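PDB 2UUX: tryptase inhibitor from Rhipicephalus appendiculatus, which inhibits human tryptase, a serine protease; this chain is the disulfide-bonded modified Kunitz domain of a longer tick protein. Local coordinates for residues A[4-9]-A[26-31]. Numbering follows the deposited sequence.
Sequences CTVPIG and YCMGNC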
# COMPACT_ATOMS: atom_id res chain seq x y z
N CYS A 4 -5.80 1.76 8.24
CA CYS A 4 -6.23 0.85 7.22
C CYS A 4 -5.79 -0.58 7.59
O CYS A 4 -4.60 -0.87 7.69
CB CYS A 4 -5.59 1.31 5.92
SG CYS A 4 -5.98 0.30 4.55
N THR A 5 -6.76 -1.46 7.81
CA THR A 5 -6.50 -2.88 8.14
C THR A 5 -6.56 -3.73 6.89
O THR A 5 -7.49 -3.62 6.10
CB THR A 5 -7.55 -3.37 9.16
OG1 THR A 5 -7.45 -2.55 10.35
CG2 THR A 5 -7.40 -4.89 9.48
N VAL A 6 -5.56 -4.60 6.71
CA VAL A 6 -5.56 -5.54 5.59
C VAL A 6 -6.79 -6.48 5.73
O VAL A 6 -7.00 -7.11 6.79
CB VAL A 6 -4.25 -6.34 5.53
CG1 VAL A 6 -4.34 -7.35 4.43
CG2 VAL A 6 -3.05 -5.40 5.36
N PRO A 7 -7.68 -6.49 4.72
CA PRO A 7 -8.90 -7.28 4.89
C PRO A 7 -8.68 -8.77 4.79
O PRO A 7 -7.62 -9.23 4.37
CB PRO A 7 -9.83 -6.79 3.76
CG PRO A 7 -9.02 -5.90 2.86
CD PRO A 7 -7.67 -5.70 3.47
N ILE A 8 -9.72 -9.49 5.20
CA ILE A 8 -9.88 -10.93 4.95
C ILE A 8 -9.62 -11.19 3.47
O ILE A 8 -10.22 -10.55 2.63
CB ILE A 8 -11.36 -11.38 5.26
CG1 ILE A 8 -11.66 -11.33 6.73
CG2 ILE A 8 -11.67 -12.71 4.60
CD1 ILE A 8 -13.07 -11.75 7.05
N GLY A 9 -8.75 -12.15 3.18
CA GLY A 9 -8.48 -12.57 1.81
C GLY A 9 -7.46 -11.71 1.10
O GLY A 9 -7.21 -11.92 -0.07
N TYR A 26 -0.79 1.16 -1.12
CA TYR A 26 -1.53 0.03 -1.70
C TYR A 26 -2.99 0.10 -1.34
O TYR A 26 -3.33 0.32 -0.19
CB TYR A 26 -1.01 -1.30 -1.15
CG TYR A 26 0.40 -1.58 -1.51
CD1 TYR A 26 0.72 -2.37 -2.57
CD2 TYR A 26 1.43 -1.07 -0.76
CE1 TYR A 26 2.02 -2.63 -2.87
CE2 TYR A 26 2.74 -1.34 -1.06
CZ TYR A 26 3.03 -2.12 -2.10
OH TYR A 26 4.34 -2.39 -2.44
N CYS A 27 -3.86 -0.15 -2.31
CA CYS A 27 -5.28 -0.26 -2.01
C CYS A 27 -5.61 -1.61 -1.44
O CYS A 27 -5.67 -2.60 -2.17
CB CYS A 27 -6.14 0.03 -3.26
SG CYS A 27 -7.93 -0.17 -2.93
N MET A 28 -5.90 -1.64 -0.16
CA MET A 28 -6.25 -2.83 0.58
C MET A 28 -7.76 -2.98 0.67
O MET A 28 -8.36 -2.87 1.74
CB MET A 28 -5.59 -2.74 1.95
CG MET A 28 -4.04 -2.75 1.89
SD MET A 28 -3.42 -4.37 1.26
CE MET A 28 -1.72 -4.20 1.81
N GLY A 29 -8.36 -3.23 -0.48
CA GLY A 29 -9.81 -3.41 -0.57
C GLY A 29 -10.60 -2.11 -0.53
O GLY A 29 -11.27 -1.78 -1.49
N ASN A 30 -10.53 -1.40 0.59
CA ASN A 30 -11.27 -0.15 0.77
C ASN A 30 -10.52 0.95 1.46
O ASN A 30 -11.10 1.93 1.87
CB ASN A 30 -12.58 -0.43 1.52
CG ASN A 30 -12.35 -0.99 2.89
OD1 ASN A 30 -11.21 -0.98 3.37
ND2 ASN A 30 -13.39 -1.54 3.52
N CYS A 31 -9.22 0.81 1.58
CA CYS A 31 -8.40 1.86 2.14
C CYS A 31 -6.99 1.69 1.66
O CYS A 31 -6.57 0.58 1.30
CB CYS A 31 -8.48 1.83 3.67
SG CYS A 31 -8.02 0.27 4.45
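Cys4 and Cys31 are joined by a disulfide, SG to SG 2.0 Å with a chi3 of 79°, which ties the N-terminal segment 4-9 to segment 26-31, the end of strand 22-27 and the turn that follows. With chi1 at 179°, Cys4 SG stands opposite its backbone N and meets Cys31 SG, which lies between its own backbone N and carbonyl carbon. Beside this bridge, the CB of Met28 lies 4.0 Å from Cys4 SG and 3.9 Å from Pro7 CD, so one methylene touches both the disulfide and the proline ring. Farther out, the bent Met28 side chain brings its methyl CE to within 4.0 Å of Val6 CG2. Segment 26-31 leaves strand 22-27 and turns back toward its antiparallel partner 32-37, the central hairpin of a Kunitz-type domain, here in modified form. The CG-CD side of the Pro7 ring lies against the Met28 carbonyl oxygen, with CG 3.3 Å from Met28 O. Exchanging Pro7 for alanine removes CG and CD, which would probably open a gap beside Met28 O and CB and give the backbone there more freedom to turn. Gly29, with a phi of 78°, lies close by; a CB there would point at the ring and come tightly against Pro7 CG. No hydrogen bond crosses between the segments. Within the turn a backbone hydrogen bond joins Met28 N to Cys31 O, 2.7 Å, with weak ones from Gly29 N to Cys27 O and Asn30 N to Met28 O. Val6 and Met28 both pack on Lys33 and Tyr35 of strand 32-37, and Lys33 NZ hydrogen-bonds Cys4 O.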